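Local structure of cellulase (Bacteroides salanitronis, 6WQY) at residues V79-H84 against T96-V101; Y91-T96 against W153-N158; I116-H121 against V168-N173. The protein probably cleaves internal beta-1,4 bonds of cellulose and related plant polysaccharides as a broad-specificity endoglucanase, this chain being its family 5 glycoside hydrolase domain. All coordinates share one frame; numbering follows the deposited sequence.

Interaction 1: residues V79-H84 against T96-V101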
loop_
_atom_site.group_PDB
_atom_site.type_symbol
_atom_site.label_atom_id
_atom_site.label_comp_id
_atom_site.label_asym_id
_atom_site.label_seq_id
_atom_site.Cartn_x
_atom_site.Cartn_y
_atom_site.Cartn_z
ATOM N N VAL A 79 -1.995 5.511 -7.284
ATOM C CA VAL A 79 -2.401 6.473 -8.306
ATOM C C VAL A 79 -2.000 7.869 -7.840
ATOM O O VAL A 79 -2.473 8.339 -6.799
ATOM C CB VAL A 79 -3.912 6.454 -8.593
ATOM C CG1 VAL A 79 -4.226 7.467 -9.699
ATOM C CG2 VAL A 79 -4.385 5.069 -8.984
ATOM N N THR A 80 -1.155 8.528 -8.627
ATOM C CA THR A 80 -0.862 9.944 -8.463
ATOM C C THR A 80 -1.797 10.731 -9.368
ATOM O O THR A 80 -1.970 10.387 -10.542
ATOM C CB THR A 80 0.598 10.206 -8.810
ATOM O OG1 THR A 80 1.397 9.554 -7.819
ATOM C CG2 THR A 80 0.928 11.690 -8.841
ATOM N N TRP A 81 -2.408 11.795 -8.823
ATOM C CA TRP A 81 -3.445 12.541 -9.517
ATOM C C TRP A 81 -2.964 13.933 -9.907
ATOM O O TRP A 81 -3.743 14.724 -10.466
ATOM C CB TRP A 81 -4.713 12.633 -8.656
ATOM C CG TRP A 81 -5.263 11.293 -8.231
ATOM C CD1 TRP A 81 -4.860 10.558 -7.165
ATOM C CD2 TRP A 81 -6.308 10.533 -8.859
ATOM N NE1 TRP A 81 -5.586 9.395 -7.070
ATOM C CE2 TRP A 81 -6.481 9.359 -8.098
ATOM C CE3 TRP A 81 -7.113 10.724 -9.983
ATOM C CZ2 TRP A 81 -7.417 8.386 -8.431
ATOM C CZ3 TRP A 81 -8.038 9.750 -10.308
ATOM C CH2 TRP A 81 -8.188 8.605 -9.530
ATOM N N LEU A 82 -1.709 14.253 -9.600
ATOM C CA LEU A 82 -1.131 15.551 -9.896
ATOM C C LEU A 82 -1.305 15.894 -11.367
ATOM O O LEU A 82 -1.096 15.068 -12.256
ATOM C CB LEU A 82 0.362 15.530 -9.543
ATOM C CG LEU A 82 0.687 15.394 -8.054
ATOM C CD1 LEU A 82 2.189 15.166 -7.875
ATOM C CD2 LEU A 82 0.226 16.599 -7.286
ATOM N N GLY A 83 -1.698 17.135 -11.620
ATOM C CA GLY A 83 -1.906 17.607 -12.966
ATOM C C GLY A 83 -3.199 17.176 -13.607
ATOM O O GLY A 83 -3.454 17.550 -14.759
ATOM N N HIS A 84 -4.043 16.432 -12.904
ATOM C CA HIS A 84 -5.313 15.949 -13.426
ATOM C C HIS A 84 -6.495 16.354 -12.557
ATOM O O HIS A 84 -7.576 15.752 -12.668
ATOM C CB HIS A 84 -5.280 14.434 -13.592
ATOM C CG HIS A 84 -4.382 13.987 -14.684
ATOM N ND1 HIS A 84 -4.443 14.518 -15.957
ATOM C CD2 HIS A 84 -3.437 13.027 -14.727
ATOM C CE1 HIS A 84 -3.557 13.912 -16.729
ATOM N NE2 HIS A 84 -2.935 13.004 -16.009
ATOM N N THR A 96 -10.639 11.391 -18.624
ATOM C CA THR A 96 -9.832 10.367 -19.277
ATOM C C THR A 96 -8.858 9.722 -18.301
ATOM O O THR A 96 -8.635 8.509 -18.358
ATOM C CB THR A 96 -9.104 10.949 -20.477
ATOM O OG1 THR A 96 -10.080 11.270 -21.483
ATOM C CG2 THR A 96 -8.103 9.973 -21.062
ATOM N N TYR A 97 -8.265 10.501 -17.395
ATOM C CA TYR A 97 -7.376 9.882 -16.411
ATOM C C TYR A 97 -8.154 8.955 -15.487
ATOM O O TYR A 97 -7.701 7.850 -15.167
ATOM C CB TYR A 97 -6.624 10.948 -15.631
ATOM C CG TYR A 97 -5.516 10.350 -14.793
ATOM C CD1 TYR A 97 -4.453 9.685 -15.394
ATOM C CD2 TYR A 97 -5.533 10.422 -13.407
ATOM C CE1 TYR A 97 -3.435 9.123 -14.648
ATOM C CE2 TYR A 97 -4.508 9.869 -12.652
ATOM C CZ TYR A 97 -3.464 9.227 -13.273
ATOM O OH TYR A 97 -2.416 8.660 -12.579
ATOM N N LEU A 98 -9.323 9.396 -15.025
ATOM C CA LEU A 98 -10.165 8.529 -14.210
ATOM C C LEU A 98 -10.546 7.267 -14.968
ATOM O O LEU A 98 -10.580 6.171 -14.390
ATOM C CB LEU A 98 -11.380 9.325 -13.746
ATOM C CG LEU A 98 -12.322 8.691 -12.736
ATOM C CD1 LEU A 98 -11.586 8.206 -11.499
ATOM C CD2 LEU A 98 -13.400 9.689 -12.351
ATOM N N ASN A 99 -10.817 7.390 -16.271
ATOM C CA ASN A 99 -11.077 6.210 -17.077
ATOM C C ASN A 99 -9.880 5.267 -17.081
ATOM O O ASN A 99 -10.052 4.041 -17.029
ATOM C CB ASN A 99 -11.431 6.618 -18.502
ATOM C CG ASN A 99 -11.775 5.422 -19.354
ATOM O OD1 ASN A 99 -12.913 4.949 -19.349
ATOM N ND2 ASN A 99 -10.800 4.918 -20.090
ATOM N N ARG A 100 -8.661 5.802 -17.182
ATOM C CA ARG A 100 -7.481 4.939 -17.164
ATOM C C ARG A 100 -7.384 4.174 -15.844
ATOM O O ARG A 100 -7.065 2.979 -15.824
ATOM C CB ARG A 100 -6.208 5.747 -17.405
ATOM C CG ARG A 100 -4.926 4.935 -17.309
ATOM C CD ARG A 100 -4.909 3.778 -18.299
ATOM N NE ARG A 100 -3.691 2.986 -18.198
ATOM C CZ ARG A 100 -3.581 1.736 -18.618
ATOM N NH1 ARG A 100 -4.615 1.107 -19.158
ATOM N NH2 ARG A 100 -2.426 1.105 -18.461
ATOM N N VAL A 101 -7.632 4.854 -14.724
ATOM C CA VAL A 101 -7.646 4.154 -13.441
ATOM C C VAL A 101 -8.679 3.028 -13.488
ATOM O O VAL A 101 -8.425 1.897 -13.036
ATOM C CB VAL A 101 -7.918 5.148 -12.293
ATOM C CG1 VAL A 101 -8.036 4.419 -10.970
ATOM C CG2 VAL A 101 -6.813 6.192 -12.218
#
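The imidazole of His84 overlaps one face of the Tyr97 ring in an offset stack, the centroids 4.3 Å apart and the planes 23° from parallel. The closest approach, 3.4 Å, is between His84 CD2 and Tyr97 CG, and Tyr97 CB completes the overlap with a CH-pi contact over the imidazole. CG of Tyr97 is anti to the backbone N (chi1 -169°), which carries the ring from helix 95-110 into the loop after the second barrel strand, 74-77. A type II turn from Trp81 to His84 sets both of its end residues against the same tyrosine, making an aromatic cluster. The tryptophan pair is edge-to-face and offset: the CD2 edge of Tyr97 meets Trp81 CE3 at 3.8 Å, planes at 88°. Leu98 CD1 sits at the edge of the indole, 3.9 Å from Trp81 CH2. Val79 CG1 and Val101 CG2 meet tip to tip at 3.8 Å. Tyr97 OH lies 2.7 Å from Thr80 O, at most a weak hydrogen bond, since another acceptor competes for the phenol proton, while Trp81 NE1 bonds to Asn118 O. The contact is thus chiefly ring overlap and apolar packing, with at most one weak polar link at the phenol end.

Interaction 2: residues Y91-T96 against W153-N158. With MG (magnesium ion), chain D.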
loop_
_atom_site.group_PDB
_atom_site.type_symbol
_atom_site.label_atom_id
_atom_site.label_comp_id
_atom_site.label_asym_id
_atom_site.label_seq_id
_atom_site.Cartn_x
_atom_site.Cartn_y
_atom_site.Cartn_z
ATOM N N TYR A 91 -12.683 20.769 -7.743
ATOM C CA TYR A 91 -11.552 19.856 -7.845
ATOM C C TYR A 91 -11.866 18.714 -8.811
ATOM O O TYR A 91 -11.691 17.539 -8.503
ATOM C CB TYR A 91 -11.157 19.329 -6.469
ATOM C CG TYR A 91 -10.789 20.407 -5.476
ATOM C CD1 TYR A 91 -9.557 21.024 -5.539
ATOM C CD2 TYR A 91 -11.666 20.788 -4.470
ATOM C CE1 TYR A 91 -9.190 21.997 -4.616
ATOM C CE2 TYR A 91 -11.309 21.749 -3.535
ATOM C CZ TYR A 91 -10.071 22.349 -3.619
ATOM O OH TYR A 91 -9.719 23.308 -2.689
ATOM N N THR A 92 -12.318 19.076 -10.007
ATOM C CA THR A 92 -12.797 18.080 -10.956
ATOM C C THR A 92 -11.636 17.252 -11.481
ATOM O O THR A 92 -10.617 17.795 -11.935
ATOM C CB THR A 92 -13.509 18.772 -12.120
ATOM O OG1 THR A 92 -14.614 19.501 -11.592
ATOM C CG2 THR A 92 -13.981 17.758 -13.145
ATOM N N ILE A 93 -11.794 15.936 -11.444
ATOM C CA ILE A 93 -10.767 15.033 -11.957
ATOM C C ILE A 93 -10.946 14.854 -13.459
ATOM O O ILE A 93 -12.056 14.596 -13.942
ATOM C CB ILE A 93 -10.817 13.669 -11.248
ATOM C CG1 ILE A 93 -10.592 13.825 -9.748
ATOM C CG2 ILE A 93 -9.779 12.722 -11.848
ATOM C CD1 ILE A 93 -10.786 12.564 -8.948
ATOM N N ASP A 94 -9.853 14.988 -14.219
ATOM C CA ASP A 94 -9.909 14.778 -15.665
ATOM C C ASP A 94 -10.521 13.415 -15.985
ATOM O O ASP A 94 -10.073 12.387 -15.473
ATOM C CB ASP A 94 -8.494 14.847 -16.240
ATOM C CG ASP A 94 -8.446 14.442 -17.694
ATOM O OD1 ASP A 94 -8.846 15.274 -18.534
ATOM O OD2 ASP A 94 -8.023 13.291 -17.986
ATOM N N GLU A 95 -11.524 13.397 -16.868
ATOM C CA GLU A 95 -12.310 12.174 -17.016
ATOM C C GLU A 95 -11.499 11.056 -17.662
ATOM O O GLU A 95 -11.674 9.876 -17.322
ATOM C CB GLU A 95 -13.594 12.437 -17.798
ATOM C CG GLU A 95 -14.666 11.412 -17.489
ATOM C CD GLU A 95 -15.130 11.501 -16.049
ATOM O OE1 GLU A 95 -15.437 12.620 -15.589
ATOM O OE2 GLU A 95 -15.164 10.450 -15.371
ATOM N N THR A 96 -10.639 11.391 -18.624
ATOM C CA THR A 96 -9.832 10.367 -19.277
ATOM C C THR A 96 -8.858 9.722 -18.301
ATOM O O THR A 96 -8.635 8.509 -18.358
ATOM C CB THR A 96 -9.104 10.949 -20.477
ATOM O OG1 THR A 96 -10.080 11.270 -21.483
ATOM C CG2 THR A 96 -8.103 9.973 -21.062
ATOM N N TRP A 153 -12.363 12.163 -3.530
ATOM C CA TRP A 153 -12.871 10.854 -3.142
ATOM C C TRP A 153 -14.344 10.698 -3.487
ATOM O O TRP A 153 -14.772 9.581 -3.796
ATOM C CB TRP A 153 -12.569 10.548 -1.674
ATOM C CG TRP A 153 -11.201 9.966 -1.517
ATOM C CD1 TRP A 153 -10.120 10.506 -0.872
ATOM C CD2 TRP A 153 -10.756 8.716 -2.059
ATOM N NE1 TRP A 153 -9.031 9.653 -0.981
ATOM C CE2 TRP A 153 -9.405 8.545 -1.696
ATOM C CE3 TRP A 153 -11.378 7.707 -2.798
ATOM C CZ2 TRP A 153 -8.668 7.438 -2.069
ATOM C CZ3 TRP A 153 -10.641 6.597 -3.161
ATOM C CH2 TRP A 153 -9.298 6.478 -2.808
ATOM N N THR A 154 -15.135 11.777 -3.469
ATOM C CA THR A 154 -16.520 11.671 -3.937
ATOM C C THR A 154 -16.556 11.232 -5.396
ATOM O O THR A 154 -17.307 10.325 -5.775
ATOM C CB THR A 154 -17.249 13.009 -3.751
ATOM O OG1 THR A 154 -17.342 13.312 -2.355
ATOM C CG2 THR A 154 -18.646 12.966 -4.334
ATOM N N GLN A 155 -15.733 11.869 -6.233
ATOM C CA GLN A 155 -15.700 11.514 -7.647
ATOM C C GLN A 155 -15.183 10.097 -7.864
ATOM O O GLN A 155 -15.713 9.359 -8.713
ATOM C CB GLN A 155 -14.838 12.509 -8.412
ATOM C CG GLN A 155 -15.434 13.884 -8.551
ATOM C CD GLN A 155 -14.406 14.857 -9.059
ATOM O OE1 GLN A 155 -14.136 14.910 -10.260
ATOM N NE2 GLN A 155 -13.807 15.605 -8.158
ATOM N N ILE A 156 -14.129 9.705 -7.151
ATOM C CA ILE A 156 -13.591 8.355 -7.318
ATOM C C ILE A 156 -14.620 7.327 -6.870
ATOM O O ILE A 156 -14.902 6.343 -7.572
ATOM C CB ILE A 156 -12.262 8.216 -6.556
ATOM C CG1 ILE A 156 -11.200 9.156 -7.128
ATOM C CG2 ILE A 156 -11.797 6.771 -6.584
ATOM C CD1 ILE A 156 -10.029 9.394 -6.168
ATOM N N ALA A 157 -15.224 7.552 -5.702
ATOM C CA ALA A 157 -16.236 6.624 -5.207
ATOM C C ALA A 157 -17.403 6.523 -6.174
ATOM O O ALA A 157 -17.912 5.419 -6.443
ATOM C CB ALA A 157 -16.717 7.075 -3.832
ATOM N N ASN A 158 -17.863 7.649 -6.716
ATOM C CA ASN A 158 -18.990 7.602 -7.644
ATOM C C ASN A 158 -18.623 6.835 -8.911
ATOM O O ASN A 158 -19.451 6.117 -9.476
ATOM C CB ASN A 158 -19.475 9.014 -7.959
ATOM C CG ASN A 158 -20.337 9.600 -6.849
ATOM O OD1 ASN A 158 -20.961 8.882 -6.080
ATOM N ND2 ASN A 158 -20.383 10.926 -6.784
HETATM MG MG MG D . -16.338 13.335 -13.906
HETATM O O HOH W 1 -14.439 13.624 -12.803
HETATM O O HOH W 2 -18.116 13.191 -14.771
HETATM O O HOH W 3 -16.402 11.442 -13.334
HETATM O O HOH W 4 -16.255 15.230 -14.552
HETATM O O HOH W 5 -17.143 13.935 -12.085
#
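Gln155 of helix 139-159 turns its carboxamide end toward the backbone of Tyr91-Ile93, the loop of this TIM barrel that leads into helix 95-110. The amide grips the loop at two points. Gln155 NE2 donates to Tyr91 O at 2.9 Å, and Ile93 N donates to Gln155 OE1 at 2.8 Å in a nearly straight bond (177° at the hydrogen). Tyr91 O lies in the plane of the amide, but seen from the other partner NE2 stands above the Tyr91 carbonyl plane, 49° out of it. The chain of Gln155 is extended beyond CG (chi2 168°), which lets it reach from the helix to the loop backbone. NE2 also bonds to Ala151 O one turn back along its own helix, so the amide is fixed in rotation from both sides of the contact. An alanine in place of Gln155 would probably leave Tyr91 O and Ile93 N without their side-chain partner and free this loop to shift. Ile93 runs past Gln155 in the opposite direction, and the Ile93 and Ile156 side chains cross at about a right angle, with Ile93 CD1 3.9 Å from Ile156 CG1. At the solvent side, Glu95 OE1, in one of two modelled conformers, binds a magnesium ion at 2.0 Å, and five waters complete six ligands. Water 1, 2.2 Å from the metal, donates to Ile93 O at 2.8 Å and to Gln155 OE1 at 2.9 Å.

Interaction 3: residues I116-H121 against V168-N173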
loop_
_atom_site.group_PDB
_atom_site.type_symbol
_atom_site.label_atom_id
_atom_site.label_comp_id
_atom_site.label_asym_id
_atom_site.label_seq_id
_atom_site.Cartn_x
_atom_site.Cartn_y
_atom_site.Cartn_z
ATOM N N ILE A 116 -6.650 -2.408 -4.756
ATOM C CA ILE A 116 -6.654 -1.217 -3.913
ATOM C C ILE A 116 -6.263 -0.042 -4.800
ATOM O O ILE A 116 -5.272 -0.139 -5.522
ATOM C CB ILE A 116 -5.639 -1.327 -2.759
ATOM C CG1 ILE A 116 -5.884 -2.573 -1.902
ATOM C CG2 ILE A 116 -5.675 -0.055 -1.906
ATOM C CD1 ILE A 116 -4.851 -2.770 -0.807
ATOM N N ILE A 117 -7.000 1.073 -4.735
ATOM C CA ILE A 117 -6.574 2.323 -5.371
ATOM C C ILE A 117 -6.442 3.382 -4.278
ATOM O O ILE A 117 -7.102 3.308 -3.239
ATOM C CB ILE A 117 -7.523 2.796 -6.490
ATOM C CG1 ILE A 117 -8.958 2.974 -5.999
ATOM C CG2 ILE A 117 -7.452 1.830 -7.674
ATOM C CD1 ILE A 117 -9.900 3.557 -7.032
ATOM N N ASN A 118 -5.609 4.396 -4.530
ATOM C CA ASN A 118 -5.330 5.392 -3.499
ATOM C C ASN A 118 -5.106 6.772 -4.130
ATOM O O ASN A 118 -5.334 6.998 -5.321
ATOM C CB ASN A 118 -4.146 4.955 -2.613
ATOM C CG ASN A 118 -2.800 5.123 -3.298
ATOM O OD1 ASN A 118 -2.733 5.524 -4.466
ATOM N ND2 ASN A 118 -1.736 4.811 -2.584
ATOM N N ILE A 119 -4.709 7.713 -3.273
ATOM C CA ILE A 119 -4.046 8.962 -3.648
ATOM C C ILE A 119 -2.589 8.816 -3.223
ATOM O O ILE A 119 -2.309 8.617 -2.033
ATOM C CB ILE A 119 -4.715 10.173 -2.980
ATOM C CG1 ILE A 119 -6.139 10.366 -3.501
ATOM C CG2 ILE A 119 -3.862 11.419 -3.180
ATOM C CD1 ILE A 119 -6.902 11.495 -2.821
ATOM N N HIS A 120 -1.657 8.897 -4.184
ATOM C CA HIS A 120 -0.282 8.476 -3.919
ATOM C C HIS A 120 0.634 9.685 -3.823
ATOM O O HIS A 120 0.701 10.319 -2.752
ATOM C CB HIS A 120 0.153 7.389 -4.912
ATOM C CG HIS A 120 1.268 6.535 -4.423
ATOM N ND1 HIS A 120 1.065 5.476 -3.557
ATOM C CD2 HIS A 120 2.592 6.574 -4.705
ATOM C CE1 HIS A 120 2.235 4.889 -3.358
ATOM N NE2 HIS A 120 3.180 5.537 -4.030
ATOM N N HIS A 121 1.397 10.037 -4.873
ATOM C CA HIS A 121 2.431 11.075 -4.713
ATOM C C HIS A 121 1.879 12.492 -4.612
ATOM O O HIS A 121 2.658 13.415 -4.357
ATOM C CB HIS A 121 3.514 10.950 -5.768
ATOM C CG HIS A 121 4.397 9.765 -5.567
ATOM N ND1 HIS A 121 4.858 9.383 -4.324
ATOM C CD2 HIS A 121 4.903 8.877 -6.462
ATOM C CE1 HIS A 121 5.621 8.311 -4.476
ATOM N NE2 HIS A 121 5.671 7.983 -5.762
ATOM N N VAL A 168 -10.989 -1.974 -2.984
ATOM C CA VAL A 168 -10.709 -1.242 -1.752
ATOM C C VAL A 168 -10.227 0.157 -2.115
ATOM O O VAL A 168 -9.466 0.326 -3.073
ATOM C CB VAL A 168 -9.593 -1.982 -0.981
ATOM C CG1 VAL A 168 -9.115 -1.203 0.240
ATOM C CG2 VAL A 168 -10.028 -3.380 -0.591
ATOM N N PHE A 169 -10.654 1.159 -1.340
ATOM C CA PHE A 169 -10.098 2.508 -1.449
ATOM C C PHE A 169 -9.171 2.750 -0.254
ATOM O O PHE A 169 -9.584 2.524 0.889
ATOM C CB PHE A 169 -11.196 3.584 -1.403
ATOM C CG PHE A 169 -12.272 3.469 -2.465
ATOM C CD1 PHE A 169 -12.080 2.841 -3.686
ATOM C CD2 PHE A 169 -13.505 4.044 -2.198
ATOM C CE1 PHE A 169 -13.107 2.782 -4.617
ATOM C CE2 PHE A 169 -14.531 3.987 -3.122
ATOM C CZ PHE A 169 -14.336 3.361 -4.336
ATOM N N GLU A 170 -7.957 3.248 -0.516
ATOM C CA GLU A 170 -6.975 3.619 0.505
ATOM C C GLU A 170 -6.809 5.137 0.461
ATOM O O GLU A 170 -6.488 5.695 -0.584
ATOM C CB GLU A 170 -5.656 2.910 0.205
ATOM C CG GLU A 170 -4.494 3.325 1.075
ATOM C CD GLU A 170 -3.201 2.712 0.583
ATOM O OE1 GLU A 170 -3.017 1.464 0.760
ATOM O OE2 GLU A 170 -2.380 3.442 -0.006
ATOM N N ALA A 171 -7.022 5.801 1.600
ATOM C CA ALA A 171 -7.237 7.246 1.627
ATOM C C ALA A 171 -6.101 8.020 0.986
ATOM O O ALA A 171 -6.337 9.004 0.271
ATOM C CB ALA A 171 -7.361 7.683 3.081
ATOM N N MET A 172 -4.864 7.649 1.329
ATOM C CA MET A 172 -3.644 8.343 0.927
ATOM C C MET A 172 -2.493 7.410 1.253
ATOM O O MET A 172 -2.699 6.292 1.744
ATOM C CB MET A 172 -3.524 9.717 1.569
ATOM C CG MET A 172 -3.493 9.738 3.051
ATOM S SD MET A 172 -3.987 11.355 3.717
ATOM C CE MET A 172 -5.769 11.145 3.655
ATOM N N ASN A 173 -1.272 7.867 0.945
ATOM C CA ASN A 173 -0.085 7.018 0.959
ATOM C C ASN A 173 0.776 7.271 2.195
ATOM O O ASN A 173 0.443 6.766 3.275
ATOM C CB ASN A 173 0.674 7.168 -0.365
ATOM C CG ASN A 173 1.868 6.260 -0.425
ATOM O OD1 ASN A 173 1.777 5.105 -0.012
ATOM N ND2 ASN A 173 2.995 6.770 -0.903
HETATM O O HOH W 6 -0.603 10.420 -0.200
HETATM O O HOH W 7 4.073 9.513 -1.629
#
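Ile116-Asn118 and Val168-Glu170 are neighbouring parallel strands of the TIM barrel, joined through helix 139-159 in a beta-alpha-beta crossover, the short strand axes 31° apart. Two backbone bonds hold the pair: Ile117 N to Val168 O at 3.1 Å and Glu170 N to Ile117 O at 2.9 Å. Beyond them the chains stay side by side but regular bonding stops: Met172 CA lies 3.3 Å from Ile119 O in a CA-H...O contact, and the buried Ile119 N has no polar partner.

Apolar contacts line both faces. Ile116 CG2 packs on Glu170 CB at 3.6 Å toward the barrel interior, whereas Ile117 CG1 meets Phe169 CD1 at 3.9 Å facing helix 139-159.

Polar side chains gather at the C-terminal strand ends, where family 5 active sites lie. With CG between the backbone N and the carbonyl carbon (chi1 76°), Asn118 ND2 donates to Glu170 OE2 and His120 ND1, each at 3.0 Å. The His120 nitrogen is met in its ring plane, the carboxylate oxygen on its anti side but well out of the carboxylate plane. Glu170 is also held by Arg76 and Tyr306, and Asn118 OD1 accepts from Val79 N.

Stacking closes the contact: the Asn173 amide lies over one face of the His120 ring, planes 20° apart, with Asn173 OD1 bonded to Arg76 and ND2 3.2 Å from His120 CE1. Water 7 joins Asn173 ND2 to His121 ND1.

Interaction 3 is barrel core, wholly buried and closest to the centre of the chain, whereas interaction 1 is a buried layer farther out and interaction 2 reaches the solvent. Chemistry follows place: strand pairing and a charged, amide-rich network inside, aromatic packing between loop and helix, then one glutamine amide and a hydrated metal at the surface. Interactions 1 and 2 share Thr96 and helix 95-110, and Trp81 CZ2 packs on Ile156 CD1 at 3.6 Å. Trp153 ties interaction 2 to interaction 3, its NE1 3.0 Å from Ala171 O. The loop 79-84 reaches the barrel too, with Val79 O 2.8 Å from His120 N.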